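Amine Dehydrogenase (Pseudomonas putida, PDB 1JMX) is probably the beta-propeller subunit of an amine dehydrogenase that oxidises primary amines and passes the electrons on to heme c. Local coordinates at residues Val16-Asn21 / Ile332-Gly337; Asn22-Asp27 / Tyr34-Met39. One frame throughout, in Å; residues are numbered along the deposited sequence.

Interaction 1 of 2, residues Val16-Asn21 / Ile332-Gly337; sequences VTNYPN and IKLPGG
Asn-18 holds CG anti to its backbone N (chi1 -176°), which sends the carboxamide out of strand 12-18 into the turn made by Leu-334 to Gly-337. The evidence that it lies in this turn is at its centre: CG of Asn-18 is 3.1 Å from Pro-335 O and 3.4 Å from Gly-337 O, so the polar end sits among main-chain groups. An alanine here would remove the carboxamide and would probably leave the Pro-335 and Gly-337 carbonyl oxygens without the polar group now packed between them. Two residues earlier on the same strand, Val-16 has CG1 anti to its carbonyl carbon (chi1 -69°), leaving CG2 in the crowded position between N and C, where it meets Leu-334 CD1 at 3.7 Å as the two side chains cross obliquely. Pro-20 brings CD to 3.6 Å from Gly-337 N, with CG 4.1 Å from Gly-336 CA. Gly-336, with phi at 98°, could hardly be another residue: a CB would run into Asn-18 and jam against the carbonyl before it. Tyr-19 turns its ring elsewhere, its OH hydrogen-bonded to an acidic side chain of another protein chain. Val-16 and Leu-334 both pack on Leu-318 of strand 317-322, while His-24 of strand 22-27 touches Val-16, Asn-18 and Pro-335, so the contact fills the seam between the sheet of strands 12-18 and 22-27 and the sheet ending in strand 327-333.

Interaction 2 of 2, residues Asn22-Asp27 / Tyr34-Met39; sequences NLHVVD and YKSCVM
Val-25 O is gripped by two main-chain N-H groups from one strand: a bond from Tyr-34 N at 2.7 Å, lying in the carbonyl plane with a C=O...N angle of 155°, and a weak one from Lys-35 N at 3.4 Å. Two consecutive residues thus face one, which is the definition of a classic beta bulge. The amide of Val-25 returns a nearly straight bond to Lys-35 O (2.8 Å, N-H...O 177°). Past the bulge the pairing is regular: Cys-37 N reaches Leu-23 O at 2.7 Å, nearly along the C=O axis, and Leu-23 N reaches Cys-37 O at 2.9 Å.

The bulge brings two side chains alongside Val-25, each pointing the same way as the valine. Lys-35 carries CG in the crowded position (chi1 68°), laying it 3.6 Å from Val-25 CG2, before the chain bends at chi3 and delivers NZ to the carbonyls of Pro-5 and Leu-72. Tyr-34 sets CB 4.1 Å from Val-25 CG1, while its OH bonds to Ala-6 O. At the far end, Met-39 crosses Leu-23 at about a right angle, with SD 4.0 Å from Leu-23 CB, and both also pack on Val-59 of strand 56-61.

On the same face as Leu-23, Cys-37 forms a disulfide with Cys-75, just before strand 76-82 of another sheet. The whole is an antiparallel beta hairpin with a classic bulge, consistent with the outer two strands of a beta-propeller blade.

How the interactions relate
The two contacts have centres about 8 Å apart and lie on the same side of the chain's centre. Interaction 2 is nested within the long loop that interaction 1 closes. They share one antiparallel sheet, ordered 32-38, 22-27, 12-18, 345-348: interaction 2 joins its first two strands, while interaction 1 joins strand 12-18 to strand 327-333 of another sheet. Probable hydrogen bonds link them directly, Val-16 O to His-24 N (2.9 Å) and Asn-21 O to Met-39 N (2.7 Å). Because the C-terminal strand 345-348 completes a sheet begun by N-terminal strands, this region is consistent with the point where a beta-propeller closes its ring.

Interaction 1 of 2, residues Val16-Asn21 / Ile332-Gly337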
loop_
_atom_site.group_PDB
_atom_site.type_symbol
_atom_site.label_atom_id
_atom_site.label_comp_id
_atom_site.label_asym_id
_atom_site.label_seq_id
_atom_site.Cartn_x
_atom_site.Cartn_y
_atom_site.Cartn_z
ATOM N N VAL B 16 2.554 -7.432 29.791
ATOM C CA VAL B 16 2.756 -7.133 28.382
ATOM C C VAL B 16 2.481 -8.408 27.605
ATOM O O VAL B 16 2.802 -9.503 28.058
ATOM C CB VAL B 16 4.218 -6.664 28.055
ATOM C CG1 VAL B 16 4.492 -5.296 28.636
ATOM C CG2 VAL B 16 5.243 -7.669 28.561
ATOM N N THR B 17 1.824 -8.277 26.465
ATOM C CA THR B 17 1.567 -9.446 25.650
ATOM C C THR B 17 2.600 -9.476 24.516
ATOM O O THR B 17 3.007 -8.447 23.986
ATOM C CB THR B 17 0.091 -9.538 25.186
ATOM O OG1 THR B 17 -0.254 -8.390 24.406
ATOM C CG2 THR B 17 -0.830 -9.618 26.408
ATOM N N ASN B 18 3.015 -10.689 24.191
ATOM C CA ASN B 18 4.062 -10.991 23.233
ATOM C C ASN B 18 3.439 -11.791 22.104
ATOM O O ASN B 18 2.520 -12.570 22.353
ATOM C CB ASN B 18 5.073 -11.827 24.005
ATOM C CG ASN B 18 6.263 -12.158 23.223
ATOM O OD1 ASN B 18 7.190 -11.366 23.120
ATOM N ND2 ASN B 18 6.284 -13.368 22.686
ATOM N N TYR B 19 4.064 -11.769 20.927
ATOM C CA TYR B 19 3.471 -12.435 19.775
ATOM C C TYR B 19 2.949 -13.846 19.710
ATOM O O TYR B 19 1.740 -13.999 19.411
ATOM C CB TYR B 19 4.148 -12.137 18.445
ATOM C CG TYR B 19 3.070 -11.871 17.421
ATOM C CD1 TYR B 19 2.736 -10.572 17.072
ATOM C CD2 TYR B 19 2.301 -12.918 16.890
ATOM C CE1 TYR B 19 1.672 -10.311 16.235
ATOM C CE2 TYR B 19 1.229 -12.668 16.056
ATOM C CZ TYR B 19 0.923 -11.360 15.733
ATOM O OH TYR B 19 -0.132 -11.089 14.904
ATOM N N PRO B 20 3.800 -14.890 19.922
ATOM C CA PRO B 20 3.265 -16.265 19.839
ATOM C C PRO B 20 1.836 -16.226 20.406
ATOM O O PRO B 20 0.866 -16.207 19.643
ATOM C CB PRO B 20 4.256 -17.062 20.689
ATOM C CG PRO B 20 5.524 -16.337 20.479
ATOM C CD PRO B 20 5.122 -14.880 20.567
ATOM N N ASN B 21 1.750 -15.938 21.702
ATOM C CA ASN B 21 0.497 -15.752 22.424
ATOM C C ASN B 21 0.785 -15.797 23.910
ATOM O O ASN B 21 0.144 -16.525 24.648
ATOM C CB ASN B 21 -0.568 -16.783 22.044
ATOM C CG ASN B 21 -1.969 -16.229 22.179
ATOM O OD1 ASN B 21 -2.150 -15.021 22.310
ATOM N ND2 ASN B 21 -2.965 -17.099 22.135
ATOM N N ILE B 332 14.764 -5.118 28.796
ATOM C CA ILE B 332 14.197 -6.366 29.276
ATOM C C ILE B 332 13.858 -7.135 28.006
ATOM O O ILE B 332 13.055 -6.676 27.193
ATOM C CB ILE B 332 12.902 -6.124 30.101
ATOM C CG1 ILE B 332 13.218 -5.296 31.351
ATOM C CG2 ILE B 332 12.252 -7.460 30.487
ATOM C CD1 ILE B 332 11.996 -4.868 32.118
ATOM N N LYS B 333 14.537 -8.255 27.795
ATOM C CA LYS B 333 14.287 -9.083 26.622
ATOM C C LYS B 333 13.178 -10.075 26.970
ATOM O O LYS B 333 13.310 -10.852 27.915
ATOM C CB LYS B 333 15.570 -9.815 26.205
ATOM C CG LYS B 333 15.423 -10.816 25.051
ATOM C CD LYS B 333 15.075 -10.148 23.728
ATOM C CE LYS B 333 16.166 -9.174 23.263
ATOM N NZ LYS B 333 15.829 -8.519 21.954
ATOM N N LEU B 334 12.065 -9.995 26.247
ATOM C CA LEU B 334 10.926 -10.881 26.474
ATOM C C LEU B 334 11.006 -12.168 25.659
ATOM O O LEU B 334 11.467 -12.166 24.515
ATOM C CB LEU B 334 9.630 -10.178 26.093
ATOM C CG LEU B 334 9.239 -8.894 26.802
ATOM C CD1 LEU B 334 7.998 -8.334 26.137
ATOM C CD2 LEU B 334 8.999 -9.183 28.265
ATOM N N PRO B 335 10.578 -13.295 26.248
ATOM C CA PRO B 335 10.608 -14.563 25.516
ATOM C C PRO B 335 9.610 -14.474 24.347
ATOM O O PRO B 335 8.553 -13.854 24.479
ATOM C CB PRO B 335 10.132 -15.572 26.569
ATOM C CG PRO B 335 10.625 -14.986 27.841
ATOM C CD PRO B 335 10.293 -13.518 27.675
ATOM N N GLY B 336 9.960 -15.064 23.207
ATOM C CA GLY B 336 9.072 -15.035 22.057
ATOM C C GLY B 336 9.381 -13.973 21.016
ATOM O O GLY B 336 10.540 -13.713 20.717
ATOM N N GLY B 337 8.343 -13.345 20.476
ATOM C CA GLY B 337 8.551 -12.338 19.455
ATOM C C GLY B 337 7.988 -10.946 19.691
ATOM O O GLY B 337 7.993 -10.426 20.804
#

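Interaction 2 of 2, residues Asn22-Asp27 / Tyr34-Met39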
loop_
_atom_site.group_PDB
_atom_site.type_symbol
_atom_site.label_atom_id
_atom_site.label_comp_id
_atom_site.label_asym_id
_atom_site.label_seq_id
_atom_site.Cartn_x
_atom_site.Cartn_y
_atom_site.Cartn_z
ATOM N N ASN B 22 1.763 -15.007 24.339
ATOM C CA ASN B 22 2.157 -14.973 25.742
ATOM C C ASN B 22 1.718 -13.703 26.446
ATOM O O ASN B 22 1.532 -12.654 25.829
ATOM C CB ASN B 22 3.687 -15.029 25.911
ATOM C CG ASN B 22 4.360 -16.042 25.018
ATOM O OD1 ASN B 22 3.878 -17.163 24.842
ATOM N ND2 ASN B 22 5.511 -15.654 24.460
ATOM N N LEU B 23 1.604 -13.817 27.758
ATOM C CA LEU B 23 1.286 -12.698 28.624
ATOM C C LEU B 23 2.395 -12.859 29.642
ATOM O O LEU B 23 2.519 -13.906 30.273
ATOM C CB LEU B 23 -0.085 -12.851 29.286
ATOM C CG LEU B 23 -0.540 -11.707 30.204
ATOM C CD1 LEU B 23 -2.049 -11.741 30.353
ATOM C CD2 LEU B 23 0.127 -11.793 31.580
ATOM N N HIS B 24 3.256 -11.859 29.737
ATOM C CA HIS B 24 4.367 -11.906 30.666
ATOM C C HIS B 24 4.164 -10.961 31.818
ATOM O O HIS B 24 3.592 -9.886 31.660
ATOM C CB HIS B 24 5.662 -11.540 29.951
ATOM C CG HIS B 24 5.957 -12.404 28.772
ATOM N ND1 HIS B 24 5.831 -11.961 27.475
ATOM C CD2 HIS B 24 6.357 -13.694 28.693
ATOM C CE1 HIS B 24 6.142 -12.942 26.648
ATOM N NE2 HIS B 24 6.463 -14.004 27.361
ATOM N N VAL B 25 4.618 -11.382 32.988
ATOM C CA VAL B 25 4.535 -10.556 34.177
ATOM C C VAL B 25 5.962 -10.093 34.440
ATOM O O VAL B 25 6.884 -10.903 34.543
ATOM C CB VAL B 25 4.002 -11.339 35.397
ATOM C CG1 VAL B 25 3.894 -10.415 36.597
ATOM C CG2 VAL B 25 2.645 -11.940 35.084
ATOM N N VAL B 26 6.144 -8.781 34.464
ATOM C CA VAL B 26 7.446 -8.194 34.701
ATOM C C VAL B 26 7.507 -7.660 36.121
ATOM O O VAL B 26 6.627 -6.927 36.561
ATOM C CB VAL B 26 7.744 -7.040 33.698
ATOM C CG1 VAL B 26 9.010 -6.279 34.103
ATOM C CG2 VAL B 26 7.910 -7.606 32.289
ATOM N N ASP B 27 8.502 -8.116 36.867
ATOM C CA ASP B 27 8.689 -7.640 38.214
ATOM C C ASP B 27 9.401 -6.300 38.040
ATOM O O ASP B 27 10.563 -6.248 37.640
ATOM C CB ASP B 27 9.543 -8.622 39.004
ATOM C CG ASP B 27 9.773 -8.167 40.419
ATOM O OD1 ASP B 27 10.912 -7.780 40.751
ATOM O OD2 ASP B 27 8.804 -8.167 41.192
ATOM N N TYR B 34 9.020 -12.030 35.725
ATOM C CA TYR B 34 8.593 -12.787 36.895
ATOM C C TYR B 34 8.016 -14.143 36.493
ATOM O O TYR B 34 8.397 -15.182 37.044
ATOM C CB TYR B 34 7.570 -11.975 37.683
ATOM C CG TYR B 34 7.231 -12.578 39.016
ATOM C CD1 TYR B 34 8.086 -12.423 40.109
ATOM C CD2 TYR B 34 6.057 -13.313 39.191
ATOM C CE1 TYR B 34 7.777 -12.991 41.349
ATOM C CE2 TYR B 34 5.739 -13.883 40.425
ATOM C CZ TYR B 34 6.604 -13.716 41.496
ATOM O OH TYR B 34 6.297 -14.275 42.707
ATOM N N LYS B 35 7.115 -14.123 35.514
ATOM C CA LYS B 35 6.482 -15.337 35.001
ATOM C C LYS B 35 5.850 -15.084 33.632
ATOM O O LYS B 35 5.667 -13.943 33.213
ATOM C CB LYS B 35 5.428 -15.875 35.990
ATOM C CG LYS B 35 4.191 -14.993 36.144
ATOM C CD LYS B 35 3.262 -15.479 37.246
ATOM C CE LYS B 35 2.698 -16.849 36.933
ATOM N NZ LYS B 35 1.883 -17.347 38.062
ATOM N N SER B 36 5.527 -16.169 32.939
ATOM C CA SER B 36 4.918 -16.094 31.621
ATOM C C SER B 36 3.720 -17.021 31.573
ATOM O O SER B 36 3.744 -18.110 32.138
ATOM C CB SER B 36 5.925 -16.512 30.542
ATOM O OG SER B 36 7.100 -15.721 30.607
ATOM N N CYS B 37 2.666 -16.577 30.903
ATOM C CA CYS B 37 1.452 -17.365 30.766
ATOM C C CYS B 37 1.173 -17.524 29.284
ATOM O O CYS B 37 1.262 -16.562 28.528
ATOM C CB CYS B 37 0.242 -16.648 31.391
ATOM S SG CYS B 37 0.197 -16.378 33.198
ATOM N N VAL B 38 0.883 -18.742 28.857
ATOM C CA VAL B 38 0.534 -18.958 27.465
ATOM C C VAL B 38 -0.973 -18.696 27.390
ATOM O O VAL B 38 -1.740 -19.137 28.253
ATOM C CB VAL B 38 0.863 -20.387 26.999
ATOM C CG1 VAL B 38 0.441 -20.580 25.558
ATOM C CG2 VAL B 38 2.350 -20.638 27.136
ATOM N N MET B 39 -1.372 -17.899 26.407
ATOM C CA MET B 39 -2.766 -17.557 26.226
ATOM C C MET B 39 -3.484 -18.461 25.237
ATOM O O MET B 39 -2.878 -19.035 24.331
ATOM C CB MET B 39 -2.908 -16.085 25.852
ATOM C CG MET B 39 -2.535 -15.169 26.992
ATOM S SD MET B 39 -3.043 -13.502 26.686
ATOM C CE MET B 39 -1.983 -13.095 25.285
#